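Local coordinates for cobalamin biosynthesis protein CobN (Mycobacterium tuberculosis, PDB 7C6O) that serves as the large, probably catalytic subunit of cobaltochelatase, which inserts cobalt into the corrin ring during cobalamin biosynthesis, at residues A261-G266 against Y843-K848; V507-G512 against H530-A535. One frame throughout, in Å; residues are numbered along the deposited sequence. Where two conformers were deposited one is given.

Interaction 1 of 2, residues A261-G266 against Y843-K848; sequences AASAGG and YSVDPK. With GOL (glycerol), chain D.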
ATOM      1  N   ALA A 261      -6.867 -10.304  12.681  1.00 18.81           N
ATOM      2  CA  ALA A 261      -7.108 -11.721  12.457  1.00 19.42           C
ATOM      3  C   ALA A 261      -7.783 -12.004  11.122  1.00 19.11           C
ATOM      4  O   ALA A 261      -8.121 -13.160  10.847  1.00 21.02           O
ATOM      5  CB  ALA A 261      -7.948 -12.298  13.600  1.00 22.56           C
ATOM      6  N   ALA A 262      -7.980 -10.984  10.284  1.00 18.18           N
ATOM      7  CA  ALA A 262      -8.745 -11.129   9.051  1.00 20.71           C
ATOM      8  C   ALA A 262      -7.945 -10.787   7.798  1.00 20.67           C
ATOM      9  O   ALA A 262      -8.528 -10.719   6.709  1.00 18.00           O
ATOM     10  CB  ALA A 262     -10.004 -10.258   9.108  1.00 22.84           C
ATOM     11  N   SER A 263      -6.640 -10.570   7.912  1.00 20.98           N
ATOM     12  CA  SER A 263      -5.839 -10.202   6.754  1.00 16.39           C
ATOM     13  C   SER A 263      -5.303 -11.469   6.087  1.00 17.73           C
ATOM     14  O   SER A 263      -5.747 -12.582   6.380  1.00 19.47           O
ATOM     15  CB  SER A 263      -4.736  -9.225   7.162  1.00 19.33           C
ATOM     16  OG  SER A 263      -3.986  -9.717   8.254  1.00 22.32           O
ATOM     17  N   ALA A 264      -4.348 -11.309   5.169  1.00 17.43           N
ATOM     18  CA  ALA A 264      -3.836 -12.439   4.401  1.00 16.01           C
ATOM     19  C   ALA A 264      -3.365 -13.558   5.322  1.00 16.42           C
ATOM     20  O   ALA A 264      -2.626 -13.322   6.283  1.00 14.86           O
ATOM     21  CB  ALA A 264      -2.689 -11.985   3.497  1.00 17.68           C
ATOM     22  N   GLY A 265      -3.809 -14.779   5.026  1.00 18.14           N
ATOM     23  CA  GLY A 265      -3.501 -15.932   5.842  1.00 20.23           C
ATOM     24  C   GLY A 265      -4.391 -16.120   7.049  1.00 21.49           C
ATOM     25  O   GLY A 265      -4.354 -17.197   7.663  1.00 20.51           O
ATOM     26  N   GLY A 266      -5.191 -15.124   7.409  1.00 19.92           N
ATOM     27  CA  GLY A 266      -6.034 -15.185   8.583  1.00 17.98           C
ATOM     28  C   GLY A 266      -7.435 -15.672   8.277  1.00 21.64           C
ATOM     29  O   GLY A 266      -7.700 -16.297   7.248  1.00 21.70           O
ATOM     30  N   TYR A 843      -7.984  -5.127   0.664  1.00 13.96           N
ATOM     31  CA  TYR A 843      -7.447  -4.434   1.823  1.00 13.49           C
ATOM     32  C   TYR A 843      -6.098  -5.051   2.174  1.00 14.56           C
ATOM     33  O   TYR A 843      -5.639  -5.999   1.532  1.00 17.53           O
ATOM     34  CB  TYR A 843      -8.427  -4.492   2.999  1.00 14.40           C
ATOM     35  CG  TYR A 843      -8.841  -5.885   3.430  1.00 15.44           C
ATOM     36  CD1 TYR A 843      -8.079  -6.608   4.343  1.00 17.14           C
ATOM     37  CD2 TYR A 843     -10.008  -6.466   2.948  1.00 15.39           C
ATOM     38  CE1 TYR A 843      -8.460  -7.876   4.750  1.00 16.02           C
ATOM     39  CE2 TYR A 843     -10.398  -7.733   3.354  1.00 15.55           C
ATOM     40  CZ  TYR A 843      -9.622  -8.431   4.256  1.00 17.63           C
ATOM     41  OH  TYR A 843     -10.006  -9.692   4.663  1.00 18.82           O
ATOM     42  N   SER A 844      -5.446  -4.506   3.204  1.00 13.85           N
ATOM     43  CA  SER A 844      -4.106  -4.956   3.546  1.00 16.96           C
ATOM     44  C   SER A 844      -4.102  -5.442   4.986  1.00 18.39           C
ATOM     45  O   SER A 844      -4.573  -6.554   5.266  1.00 16.60           O
ATOM     46  CB  SER A 844      -3.076  -3.852   3.277  1.00 13.10           C
ATOM     47  OG  SER A 844      -3.426  -2.644   3.928  1.00 14.71           O
ATOM     48  N   VAL A 845      -3.572  -4.659   5.926  1.00 17.30           N
ATOM     49  CA  VAL A 845      -3.300  -5.136   7.275  1.00 16.22           C
ATOM     50  C   VAL A 845      -3.760  -4.104   8.294  1.00 14.63           C
ATOM     51  O   VAL A 845      -3.972  -2.931   7.982  1.00 15.15           O
ATOM     52  CB  VAL A 845      -1.798  -5.441   7.481  1.00 15.58           C
ATOM     53  CG1 VAL A 845      -1.338  -6.536   6.530  1.00 17.28           C
ATOM     54  CG2 VAL A 845      -0.963  -4.178   7.298  1.00 14.52           C
ATOM     55  N   ASP A 846      -3.923  -4.568   9.525  1.00 14.42           N
ATOM     56  CA  ASP A 846      -4.073  -3.678  10.666  1.00 15.31           C
ATOM     57  C   ASP A 846      -2.722  -3.026  10.913  1.00 12.91           C
ATOM     58  O   ASP A 846      -1.781  -3.720  11.323  1.00 14.45           O
ATOM     59  CB  ASP A 846      -4.548  -4.459  11.897  1.00 17.27           C
ATOM     60  CG  ASP A 846      -4.676  -3.593  13.145  1.00 18.92           C
ATOM     61  OD1 ASP A 846      -4.446  -2.368  13.078  1.00 19.62           O
ATOM     62  OD2 ASP A 846      -5.014  -4.151  14.210  1.00 21.18           O
ATOM     63  N   PRO A 847      -2.567  -1.721  10.673  1.00 13.52           N
ATOM     64  CA  PRO A 847      -1.236  -1.103  10.775  1.00 16.16           C
ATOM     65  C   PRO A 847      -0.710  -1.007  12.195  1.00 16.32           C
ATOM     66  O   PRO A 847       0.482  -0.721  12.370  1.00 16.41           O
ATOM     67  CB  PRO A 847      -1.453   0.287  10.170  1.00 16.00           C
ATOM     68  CG  PRO A 847      -2.896   0.581  10.458  1.00 14.97           C
ATOM     69  CD  PRO A 847      -3.613  -0.739  10.334  1.00 12.96           C
ATOM     70  N   LYS A 848      -1.550  -1.221  13.206  1.00 16.49           N
ATOM     71  CA  LYS A 848      -1.110  -1.261  14.595  1.00 15.49           C
ATOM     72  C   LYS A 848      -0.740  -2.665  15.053  1.00 18.74           C
ATOM     73  O   LYS A 848      -0.384  -2.849  16.222  1.00 19.03           O
ATOM     74  CB  LYS A 848      -2.201  -0.686  15.508  1.00 15.26           C
ATOM     75  CG  LYS A 848      -2.498   0.789  15.257  1.00 19.46           C
ATOM     76  CD  LYS A 848      -3.809   1.225  15.903  1.00 21.95           C
ATOM     77  CE  LYS A 848      -3.731   1.184  17.420  1.00 27.53           C
ATOM     78  NZ  LYS A 848      -2.732   2.150  17.956  1.00 31.44           N
TER
HETATM   79  C1  GOL D1203      -1.886  -9.756  11.322  1.00 30.88           C
HETATM   80  O1  GOL D1203      -1.894 -10.264  12.613  1.00 39.47           O
HETATM   81  C2  GOL D1203      -1.644  -8.253  11.430  1.00 31.49           C
HETATM   82  O2  GOL D1203      -0.338  -7.970  11.792  1.00 40.90           O
HETATM   83  C3  GOL D1203      -1.980  -7.716  10.035  1.00 25.87           C
HETATM   84  O3  GOL D1203      -3.336  -7.398  10.021  1.00 17.96           O
HETATM   85  O   HOH W   1      -4.030  -8.841   3.615  1.00 15.99           O
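Tyr843 OH donates a hydrogen bond to the backbone carbonyl of Ala262, with OH and Ala262 O 2.7 Å apart. The carbonyl oxygen lies at the edge of the tyrosine ring, in its plane. The C=O...donor angle is 160°, and the donor is tilted 20° from the carbonyl plane. Beside this bond, Ser263 CB packs on Ser844 O at 3.3 Å. A water accepts from Ala264 N and can donate to Ser844 O, 2.9 Å away. A glycerol, probably from the crystallisation liquor, joins the loops on the Val845 side. Its O3 is hydrogen-bonded to Ser263 OG at 3.0 Å, and it accepts from Asp846 N at 2.9 Å. Ser263 OG sits between its own backbone N and carbonyl carbon (chi1 52°), which turns it to the glycerol. Further out, the Tyr843 ring stacks with Phe317. Asp846 OD2 forms a salt bridge with Arg917, while its OD1 accepts from Lys848 N at 3.1 Å. Asn834 OD1 accepts from Gly265 N. The contact joins two irregular loops, one shaped by a type II beta turn closed by Gly266 N to Ser263 O, the other by an Asx turn at Asp846.

Interaction 2 of 2, residues V507-G512 against H530-A535; sequences VQPPRG and HHYLAA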
ATOM      1  N   VAL A 507      -2.605   8.138 -22.888  1.00 17.23           N
ATOM      2  CA  VAL A 507      -1.396   7.906 -22.114  1.00 16.53           C
ATOM      3  C   VAL A 507      -1.350   8.932 -20.992  1.00 15.53           C
ATOM      4  O   VAL A 507      -1.562  10.127 -21.223  1.00 15.00           O
ATOM      5  CB  VAL A 507      -0.149   7.994 -23.005  1.00 18.67           C
ATOM      6  CG1 VAL A 507       1.096   7.759 -22.174  1.00 16.94           C
ATOM      7  CG2 VAL A 507      -0.237   6.989 -24.141  1.00 20.89           C
ATOM      8  N   GLN A 508      -1.104   8.464 -19.776  1.00 14.55           N
ATOM      9  CA  GLN A 508      -1.030   9.360 -18.630  1.00 14.83           C
ATOM     10  C   GLN A 508      -0.003  10.456 -18.903  1.00 16.14           C
ATOM     11  O   GLN A 508       1.096  10.157 -19.392  1.00 17.00           O
ATOM     12  CB  GLN A 508      -0.659   8.575 -17.376  1.00 16.07           C
ATOM     13  CG  GLN A 508      -0.933   9.300 -16.075  1.00 16.58           C
ATOM     14  CD  GLN A 508      -0.756   8.399 -14.872  1.00 19.62           C
ATOM     15  OE1 GLN A 508       0.223   7.659 -14.779  1.00 18.31           O
ATOM     16  NE2 GLN A 508      -1.711   8.450 -13.947  1.00 17.45           N
ATOM     17  N   PRO A 509      -0.323  11.720 -18.633  1.00 18.98           N
ATOM     18  CA  PRO A 509       0.606  12.794 -18.970  1.00 21.25           C
ATOM     19  C   PRO A 509       1.900  12.641 -18.200  1.00 20.14           C
ATOM     20  O   PRO A 509       1.926  12.046 -17.107  1.00 22.08           O
ATOM     21  CB  PRO A 509      -0.151  14.063 -18.553  1.00 21.84           C
ATOM     22  CG  PRO A 509      -1.573  13.656 -18.436  1.00 26.31           C
ATOM     23  CD  PRO A 509      -1.565  12.225 -18.030  1.00 20.69           C
ATOM     24  N   PRO A 510       3.001  13.164 -18.729  1.00 22.68           N
ATOM     25  CA  PRO A 510       4.293  12.978 -18.064  1.00 23.44           C
ATOM     26  C   PRO A 510       4.381  13.765 -16.765  1.00 24.32           C
ATOM     27  O   PRO A 510       3.815  14.853 -16.622  1.00 22.77           O
ATOM     28  CB  PRO A 510       5.301  13.492 -19.097  1.00 23.25           C
ATOM     29  CG  PRO A 510       4.533  14.453 -19.918  1.00 25.35           C
ATOM     30  CD  PRO A 510       3.127  13.930 -19.980  1.00 24.94           C
ATOM     31  N   ARG A 511       5.112  13.184 -15.812  1.00 24.17           N
ATOM     32  CA  ARG A 511       5.290  13.806 -14.505  0.59 24.79           C
ATOM     33  C   ARG A 511       5.995  15.154 -14.620  1.00 23.71           C
ATOM     34  O   ARG A 511       5.677  16.096 -13.883  1.00 27.29           O
ATOM     35  CB  ARG A 511       6.070  12.850 -13.603  0.59 25.57           C
ATOM     36  CG  ARG A 511       6.394  13.377 -12.231  0.59 25.07           C
ATOM     37  CD  ARG A 511       5.202  13.320 -11.296  0.59 23.20           C
ATOM     38  NE  ARG A 511       5.605  13.731  -9.958  0.59 22.09           N
ATOM     39  CZ  ARG A 511       5.761  14.996  -9.588  0.59 20.58           C
ATOM     40  NH1 ARG A 511       5.537  15.975 -10.456  0.59 17.27           N
ATOM     41  NH2 ARG A 511       6.144  15.284  -8.352  0.59 20.75           N
ATOM     42  N   GLY A 512       6.958  15.264 -15.530  1.00 17.83           N
ATOM     43  CA  GLY A 512       7.641  16.520 -15.786  1.00 22.00           C
ATOM     44  C   GLY A 512       9.137  16.524 -15.533  1.00 22.15           C
ATOM     45  O   GLY A 512       9.787  17.537 -15.830  1.00 21.32           O
ATOM     46  N   HIS A 530       0.859  22.393 -16.176  1.00 17.54           N
ATOM     47  CA  HIS A 530      -0.434  22.804 -16.713  1.00 18.17           C
ATOM     48  C   HIS A 530      -0.959  21.791 -17.721  1.00 18.64           C
ATOM     49  O   HIS A 530      -2.171  21.565 -17.802  1.00 16.39           O
ATOM     50  CB  HIS A 530      -0.334  24.185 -17.366  1.00 15.14           C
ATOM     51  CG  HIS A 530      -0.000  25.292 -16.413  1.00 16.34           C
ATOM     52  ND1 HIS A 530      -0.868  25.719 -15.429  1.00 17.30           N
ATOM     53  CD2 HIS A 530       1.100  26.074 -16.309  1.00 17.79           C
ATOM     54  CE1 HIS A 530      -0.312  26.711 -14.757  1.00 18.52           C
ATOM     55  NE2 HIS A 530       0.883  26.945 -15.269  1.00 19.20           N
ATOM     56  N   HIS A 531      -0.065  21.172 -18.496  1.00 16.74           N
ATOM     57  CA  HIS A 531      -0.492  20.142 -19.437  1.00 19.54           C
ATOM     58  C   HIS A 531      -1.041  18.921 -18.706  1.00 18.01           C
ATOM     59  O   HIS A 531      -2.068  18.360 -19.106  1.00 17.87           O
ATOM     60  CB  HIS A 531       0.673  19.750 -20.345  1.00 18.57           C
ATOM     61  CG  HIS A 531       0.349  18.647 -21.302  1.00 24.22           C
ATOM     62  ND1 HIS A 531       0.738  17.342 -21.093  1.00 25.81           N
ATOM     63  CD2 HIS A 531      -0.333  18.654 -22.472  1.00 25.09           C
ATOM     64  CE1 HIS A 531       0.314  16.592 -22.095  1.00 27.19           C
ATOM     65  NE2 HIS A 531      -0.340  17.365 -22.944  1.00 25.73           N
ATOM     66  N   TYR A 532      -0.371  18.503 -17.629  1.00 16.01           N
ATOM     67  CA  TYR A 532      -0.862  17.388 -16.827  1.00 15.20           C
ATOM     68  C   TYR A 532      -2.258  17.678 -16.291  1.00 14.91           C
ATOM     69  O   TYR A 532      -3.167  16.846 -16.401  1.00 15.37           O
ATOM     70  CB  TYR A 532       0.114  17.107 -15.679  1.00 12.64           C
ATOM     71  CG  TYR A 532      -0.152  15.826 -14.919  1.00 15.61           C
ATOM     72  CD1 TYR A 532      -1.205  15.734 -14.015  1.00 15.62           C
ATOM     73  CD2 TYR A 532       0.657  14.712 -15.093  1.00 15.57           C
ATOM     74  CE1 TYR A 532      -1.452  14.571 -13.319  1.00 18.28           C
ATOM     75  CE2 TYR A 532       0.418  13.537 -14.397  1.00 15.30           C
ATOM     76  CZ  TYR A 532      -0.636  13.474 -13.511  1.00 18.73           C
ATOM     77  OH  TYR A 532      -0.884  12.313 -12.815  1.00 18.36           O
ATOM     78  N   LEU A 533      -2.448  18.863 -15.706  1.00 14.65           N
ATOM     79  CA  LEU A 533      -3.749  19.212 -15.146  1.00 16.48           C
ATOM     80  C   LEU A 533      -4.802  19.357 -16.237  1.00 17.11           C
ATOM     81  O   LEU A 533      -5.935  18.890 -16.077  1.00 18.03           O
ATOM     82  CB  LEU A 533      -3.637  20.500 -14.329  1.00 16.94           C
ATOM     83  CG  LEU A 533      -2.720  20.430 -13.106  1.00 18.90           C
ATOM     84  CD1 LEU A 533      -2.488  21.817 -12.525  1.00 19.28           C
ATOM     85  CD2 LEU A 533      -3.305  19.501 -12.055  1.00 18.35           C
ATOM     86  N   ALA A 534      -4.446  19.997 -17.356  1.00 17.48           N
ATOM     87  CA  ALA A 534      -5.404  20.179 -18.442  1.00 18.83           C
ATOM     88  C   ALA A 534      -5.902  18.841 -18.976  1.00 19.60           C
ATOM     89  O   ALA A 534      -7.096  18.686 -19.263  1.00 18.58           O
ATOM     90  CB  ALA A 534      -4.777  21.000 -19.567  1.00 16.04           C
ATOM     91  N   ALA A 535      -5.003  17.864 -19.111  1.00 18.35           N
ATOM     92  CA  ALA A 535      -5.390  16.573 -19.669  1.00 17.19           C
ATOM     93  C   ALA A 535      -6.421  15.877 -18.789  1.00 17.46           C
ATOM     94  O   ALA A 535      -7.433  15.368 -19.284  1.00 18.01           O
ATOM     95  CB  ALA A 535      -4.155  15.694 -19.859  1.00 14.16           C
TER
HETATM   96  O   HOH W   2       2.775  17.044 -18.451  1.00 29.45           O
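The first turns of helix 530-539 pack, as a buried contact, against the Pro509-Pro510 loop that leaves strand 503-507. Pro509 is the centre of the contact and points at the helix. Its CB lies 3.6 Å from Tyr532 CD2. Its CG is 3.6 Å from Ala535 CB, about one helical turn further on. The same CG stands over one face of the Tyr532 ring, 4.1 Å above the plane and offset toward the rim. Tyr532 CG is anti to its backbone N (chi1 -170°), which carries the ring out along the loop. There the ring also meets two backbone carbonyls. Pro509 O is 3.4 Å from Tyr532 CE2. Pro510 O is 3.5 Å from Tyr532 CD2 and lies at the ring edge, near its plane. His531 closes the other flank, with Pro510 CD at its ring edge. A water donates to Pro510 O at 3.0 Å. The same water lies in the plane of the imidazole, at its edge, and makes a weak hydrogen bond with His531 ND1.

At the far end, the amide of Gln508 and the ring of Tyr532 have planes 29° apart. Their polar ends share a partner outside the contact: Asn560 receives a bond from Tyr532 OH at OD1 and gives one from its backbone N to Gln508 OE1. Gln508 NE2 bonds to Tyr536 OH on the same helix. No direct hydrogen bond joins the two segments. The contact therefore rests on apolar packing around Pro509. Pro510 O is held by the water, and the polar ends of Gln508 and Tyr532 by Asn560 and Tyr536, which help to fix the ring and amide at the margin.

How the interactions relate
Interactions 1 and 2 are separate contacts of one chain. Their centres lie 36 Å apart and their nearest atoms about 21 Å apart, so they do not touch. In sequence, both segments of interaction 2 fall between the two segments of interaction 1. Interaction 1 joins loops 577 residues apart and lies about 12 Å from the centre of the chain, measured centre to centre. Interaction 2 is local, with 17 residues between its segments, and its centre lies about 24 Å from the centre of the chain. Both belong to the part of the chain related to CobN and magnesium chelatases. Neither includes Asp125 or Ser127 of the sodium site.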